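Local coordinates for beta-glycosidase (Bacteroides caccae, PDB 6T2R), which is probably an endo-acting beta-galactosidase of glycoside hydrolase family 16, an O-glycanase that helps gut bacteria begin the breakdown of mucin glycans, at residues V156-H161 against K206-Y211; D197-H202 against G220-N225. All blocks are in the same frame, centred on the assembly; numbering follows the deposited sequence.

Interaction 1. Residues V156-H161 against K206-Y211; sequences VYQTVH and KRNFVY
Gln158 and Asn208 reach across from facing strands and lie alongside each other, pointing opposite ways, their two amide groups nearly in one plane (14° apart). Asn208 ND2 gives a hydrogen bond to Gln158 OE1 of 3.0 Å, with an angle of 153° at the hydrogen; the donor sits in the carbonyl plane on a lone pair of OE1, and OE1 in turn lies in the plane of the Asn208 amide. With CD anti to CA (chi2 -176°), the Gln158 chain is stretched out and carries the amide away from its own strand to Asn208. Both amides have further grips: Asn208 ND2 also bonds Asn178 O, while Gln158 NE2 bonds Ile146 O and His202 O. These partners, from different parts of the chain, would fix the rotation of both amides; Gln158 is buried.

Next along, Phe209 swings its ring back toward the 156-161 strand, and CE1 comes obliquely to Gln158 O at 3.4 Å. CE1 also lies 4.1 Å from Gln158 CB, and the Phe209 ring meets that of Phe201, the two nearly parallel. Phe201 pairs through its backbone with both Asn208 and Phe209, as in a classic beta bulge, and these consecutive residues both send their side-chain ends to the same partner strand.

At the far end Val160 lays CG2 over one face of the Tyr211 ring, 3.5 Å from the ring centroid and almost straight above it, a CH-pi contact.

The two strands run in roughly the same direction, with axes 8.5 Å apart, too far for backbone pairing. This is side-chain packing between the facing layers of a beta-sandwich, the jelly-roll fold of glycoside hydrolase family 16.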
# COMPACT_ATOMS: atom_id res chain seq x y z
N VAL A 156 -9.49 5.71 -7.36
CA VAL A 156 -8.57 4.65 -6.88
C VAL A 156 -9.43 3.48 -6.41
O VAL A 156 -10.60 3.70 -6.05
CB VAL A 156 -7.65 5.12 -5.74
CG1 VAL A 156 -6.74 6.26 -6.18
CG2 VAL A 156 -8.43 5.48 -4.49
N TYR A 157 -8.83 2.31 -6.42
CA TYR A 157 -9.38 1.06 -5.84
C TYR A 157 -8.82 0.93 -4.42
O TYR A 157 -7.60 1.09 -4.21
CB TYR A 157 -9.01 -0.13 -6.71
CG TYR A 157 -9.59 -0.10 -8.11
CD1 TYR A 157 -9.11 0.78 -9.07
CD2 TYR A 157 -10.60 -0.97 -8.48
CE1 TYR A 157 -9.63 0.82 -10.35
CE2 TYR A 157 -11.12 -0.96 -9.77
CZ TYR A 157 -10.63 -0.06 -10.70
OH TYR A 157 -11.15 -0.04 -11.96
N GLN A 158 -9.70 0.59 -3.49
CA GLN A 158 -9.30 0.00 -2.20
C GLN A 158 -9.91 -1.41 -2.15
O GLN A 158 -11.08 -1.58 -2.58
CB GLN A 158 -9.73 0.97 -1.10
CG GLN A 158 -9.06 2.34 -1.22
CD GLN A 158 -9.41 3.25 -0.06
OE1 GLN A 158 -10.57 3.67 0.08
NE2 GLN A 158 -8.43 3.53 0.80
N THR A 159 -9.14 -2.41 -1.68
CA THR A 159 -9.47 -3.85 -1.85
C THR A 159 -8.84 -4.70 -0.76
O THR A 159 -7.83 -4.27 -0.20
CB THR A 159 -8.97 -4.40 -3.19
OG1 THR A 159 -9.12 -3.40 -4.18
CG2 THR A 159 -9.76 -5.62 -3.62
N VAL A 160 -9.46 -5.84 -0.46
CA VAL A 160 -8.87 -6.92 0.38
C VAL A 160 -8.84 -8.16 -0.50
O VAL A 160 -9.72 -8.30 -1.36
CB VAL A 160 -9.59 -7.19 1.72
CG1 VAL A 160 -9.70 -5.95 2.57
CG2 VAL A 160 -10.99 -7.79 1.56
N HIS A 161 -7.86 -9.01 -0.26
CA HIS A 161 -7.79 -10.38 -0.83
C HIS A 161 -7.53 -11.36 0.31
O HIS A 161 -6.77 -10.98 1.28
CB HIS A 161 -6.67 -10.44 -1.87
CG HIS A 161 -6.80 -9.36 -2.86
ND1 HIS A 161 -7.61 -9.49 -3.94
CD2 HIS A 161 -6.28 -8.12 -2.89
CE1 HIS A 161 -7.55 -8.37 -4.65
NE2 HIS A 161 -6.77 -7.52 -4.01
N LYS A 206 -12.98 10.72 3.94
CA LYS A 206 -14.25 10.16 3.43
C LYS A 206 -14.18 8.62 3.48
O LYS A 206 -13.20 8.03 3.02
CB LYS A 206 -14.47 10.71 2.02
CG LYS A 206 -15.76 10.29 1.32
CD LYS A 206 -17.00 11.17 1.57
CE LYS A 206 -18.12 10.46 2.30
NZ LYS A 206 -19.09 11.42 2.91
N ARG A 207 -15.20 7.99 4.04
CA ARG A 207 -15.33 6.51 4.08
C ARG A 207 -15.63 6.03 2.65
O ARG A 207 -16.60 6.52 2.07
CB ARG A 207 -16.45 6.07 5.03
CG ARG A 207 -16.80 4.58 4.89
CD ARG A 207 -17.55 3.94 6.05
NE ARG A 207 -18.47 4.82 6.77
CZ ARG A 207 -19.64 5.25 6.31
NH1 ARG A 207 -20.06 4.85 5.12
NH2 ARG A 207 -20.37 6.06 7.05
N ASN A 208 -14.82 5.10 2.15
CA ASN A 208 -15.00 4.41 0.86
C ASN A 208 -15.94 3.23 1.13
O ASN A 208 -17.02 3.19 0.57
CB ASN A 208 -13.68 3.96 0.23
CG ASN A 208 -13.86 3.31 -1.13
OD1 ASN A 208 -14.98 3.12 -1.56
ND2 ASN A 208 -12.78 2.91 -1.80
N PHE A 209 -15.51 2.27 1.93
CA PHE A 209 -16.31 1.06 2.19
C PHE A 209 -15.74 0.37 3.41
O PHE A 209 -14.63 0.77 3.86
CB PHE A 209 -16.35 0.13 0.98
CG PHE A 209 -15.19 -0.83 0.85
CD1 PHE A 209 -13.96 -0.39 0.39
CD2 PHE A 209 -15.37 -2.18 1.07
CE1 PHE A 209 -12.93 -1.29 0.20
CE2 PHE A 209 -14.33 -3.09 0.89
CZ PHE A 209 -13.10 -2.64 0.46
N VAL A 210 -16.54 -0.57 3.93
CA VAL A 210 -16.26 -1.38 5.14
C VAL A 210 -16.08 -2.82 4.64
O VAL A 210 -16.91 -3.26 3.86
CB VAL A 210 -17.38 -1.25 6.20
CG1 VAL A 210 -17.13 -2.12 7.43
CG2 VAL A 210 -17.61 0.18 6.63
N TYR A 211 -15.03 -3.51 5.03
CA TYR A 211 -14.96 -4.97 4.84
C TYR A 211 -15.25 -5.61 6.19
O TYR A 211 -14.43 -5.49 7.10
CB TYR A 211 -13.63 -5.47 4.27
CG TYR A 211 -13.76 -6.89 3.80
CD1 TYR A 211 -14.44 -7.18 2.63
CD2 TYR A 211 -13.32 -7.95 4.58
CE1 TYR A 211 -14.60 -8.48 2.20
CE2 TYR A 211 -13.49 -9.27 4.18
CZ TYR A 211 -14.13 -9.54 2.97
OH TYR A 211 -14.31 -10.82 2.52

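Interaction 2. Residues D197-H202 against G220-N225; sequences DSLVFH and GQFPFN
Leu199 fits its branched end into the angle formed by two phenylalanines of the 220-225 loop, Phe222 and Phe224. Its CB points toward the loop but stays short of close contact, and the chain starts to touch at CG, 3.9 Å from Phe222 CZ. A chi1 of -55° swings CG opposite the carbonyl carbon of Leu199 and toward Phe222. Beyond it, CD2 goes to 3.8 Å from Phe222 CZ and also brushes Phe224 CB. CD1 turns to the Phe224 ring and rests over one face, off-centre toward the rim, 3.8 Å from Phe224 CG; this is a CH-pi contact. The opposite face of that ring carries CD of Pro223, so the ring is held between a leucine methyl and the proline next to it in sequence.

In the jelly-roll beta-sandwich of this family, the loop runs from strand 206-212 toward strand 228-233 and folds its aromatic residues against the start of strand 198-203. Val160, from the opposing layer, touches both Leu199 and Phe224 and closes the cluster on that side.

Phe222 itself packs against backbone as much as against side chain. Its CZ comes to 3.4 Å from Ser198 N, while Leu199 N lies at the ring edge, near its plane. Phe224 CD2 stands over the middle of one face of the same Phe222 ring, 3.6 Å from its plane. Where the strand begins, Ser198 OG donates a hydrogen bond to Asp197 OD1, meeting the exposed carboxylate from above its plane.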
# COMPACT_ATOMS: atom_id res chain seq x y z
N ASP A 197 -13.54 -6.62 14.07
CA ASP A 197 -14.72 -7.13 13.33
C ASP A 197 -14.81 -6.53 11.93
O ASP A 197 -15.83 -6.77 11.27
CB ASP A 197 -16.00 -6.79 14.07
CG ASP A 197 -16.41 -5.34 13.88
OD1 ASP A 197 -15.55 -4.44 13.98
OD2 ASP A 197 -17.58 -5.10 13.66
N SER A 198 -13.85 -5.72 11.49
CA SER A 198 -14.00 -4.94 10.23
C SER A 198 -12.75 -4.15 9.89
O SER A 198 -12.01 -3.73 10.81
CB SER A 198 -15.17 -4.01 10.31
OG SER A 198 -14.94 -3.09 11.38
N LEU A 199 -12.57 -3.91 8.59
CA LEU A 199 -11.63 -2.91 8.06
C LEU A 199 -12.47 -1.76 7.51
O LEU A 199 -13.49 -2.06 6.89
CB LEU A 199 -10.74 -3.52 6.97
CG LEU A 199 -9.94 -4.77 7.32
CD1 LEU A 199 -8.98 -5.11 6.16
CD2 LEU A 199 -9.18 -4.64 8.63
N VAL A 200 -12.04 -0.51 7.70
CA VAL A 200 -12.72 0.69 7.13
C VAL A 200 -11.69 1.49 6.31
O VAL A 200 -10.67 1.89 6.90
CB VAL A 200 -13.33 1.60 8.21
CG1 VAL A 200 -14.09 2.74 7.57
CG2 VAL A 200 -14.20 0.82 9.20
N PHE A 201 -11.99 1.68 5.02
CA PHE A 201 -11.13 2.37 4.02
C PHE A 201 -11.58 3.81 3.86
O PHE A 201 -12.79 4.04 3.78
CB PHE A 201 -11.17 1.63 2.69
CG PHE A 201 -10.49 0.28 2.72
CD1 PHE A 201 -9.12 0.15 2.47
CD2 PHE A 201 -11.21 -0.86 3.01
CE1 PHE A 201 -8.50 -1.09 2.51
CE2 PHE A 201 -10.59 -2.10 3.03
CZ PHE A 201 -9.25 -2.22 2.77
N HIS A 202 -10.63 4.73 3.83
CA HIS A 202 -10.87 6.18 3.70
C HIS A 202 -9.94 6.70 2.61
O HIS A 202 -8.83 6.17 2.47
CB HIS A 202 -10.61 6.93 5.02
CG HIS A 202 -11.53 6.54 6.13
ND1 HIS A 202 -11.17 5.62 7.09
CD2 HIS A 202 -12.81 6.91 6.40
CE1 HIS A 202 -12.18 5.48 7.94
NE2 HIS A 202 -13.21 6.25 7.52
N GLY A 220 -10.90 -18.38 6.75
CA GLY A 220 -10.04 -17.39 6.09
C GLY A 220 -10.79 -16.13 5.66
O GLY A 220 -10.22 -15.36 4.89
N GLN A 221 -11.99 -15.88 6.17
CA GLN A 221 -12.77 -14.72 5.68
C GLN A 221 -12.20 -13.42 6.28
O GLN A 221 -12.43 -12.38 5.67
CB GLN A 221 -14.28 -14.91 5.92
CG GLN A 221 -15.10 -13.83 5.25
CD GLN A 221 -15.25 -12.60 6.14
OE1 GLN A 221 -15.19 -12.71 7.37
NE2 GLN A 221 -15.44 -11.44 5.53
N PHE A 222 -11.57 -13.47 7.45
CA PHE A 222 -11.05 -12.25 8.12
C PHE A 222 -9.73 -12.54 8.83
O PHE A 222 -9.67 -12.59 10.05
CB PHE A 222 -12.04 -11.63 9.08
CG PHE A 222 -11.85 -10.13 9.28
CD1 PHE A 222 -12.44 -9.21 8.41
CD2 PHE A 222 -11.08 -9.65 10.31
CE1 PHE A 222 -12.33 -7.85 8.61
CE2 PHE A 222 -10.96 -8.27 10.50
CZ PHE A 222 -11.57 -7.38 9.65
N PRO A 223 -8.62 -12.67 8.08
CA PRO A 223 -7.30 -12.97 8.64
C PRO A 223 -6.48 -11.73 9.03
O PRO A 223 -5.32 -11.86 9.48
CB PRO A 223 -6.67 -13.69 7.44
CG PRO A 223 -7.16 -12.93 6.22
CD PRO A 223 -8.58 -12.56 6.61
N PHE A 224 -7.07 -10.54 8.91
CA PHE A 224 -6.32 -9.27 8.85
C PHE A 224 -5.79 -8.81 10.23
O PHE A 224 -4.86 -8.00 10.23
CB PHE A 224 -7.18 -8.20 8.18
CG PHE A 224 -7.82 -8.65 6.88
CD1 PHE A 224 -7.05 -8.83 5.74
CD2 PHE A 224 -9.19 -8.87 6.79
CE1 PHE A 224 -7.62 -9.21 4.54
CE2 PHE A 224 -9.77 -9.28 5.59
CZ PHE A 224 -8.98 -9.45 4.47
N ASN A 225 -6.32 -9.26 11.37
CA ASN A 225 -5.93 -8.66 12.68
C ASN A 225 -4.66 -9.35 13.14
O ASN A 225 -4.72 -10.01 14.14
CB ASN A 225 -7.03 -8.67 13.75
CG ASN A 225 -8.09 -7.64 13.43
OD1 ASN A 225 -9.28 -7.94 13.55
ND2 ASN A 225 -7.68 -6.45 12.97

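Interactions 1 and 2 lie about 10 Å apart, centre to centre. In sequence the segments interleave: 156-161, 197-202, 206-211, 220-225. The contacts are linked through strands 198-203 and 206-212, antiparallel neighbours that follow each other in the chain, with backbone pairs such as Tyr211 N to Leu199 O (2.8 Å, probably a hydrogen bond). Interaction 1 ties the layer holding these two strands to strand 155-161 in the facing layer, whereas interaction 2 packs a later loop onto the same layer. Both are largely buried structural packing, and together they span from between the layers to a connecting loop at the side of the sandwich.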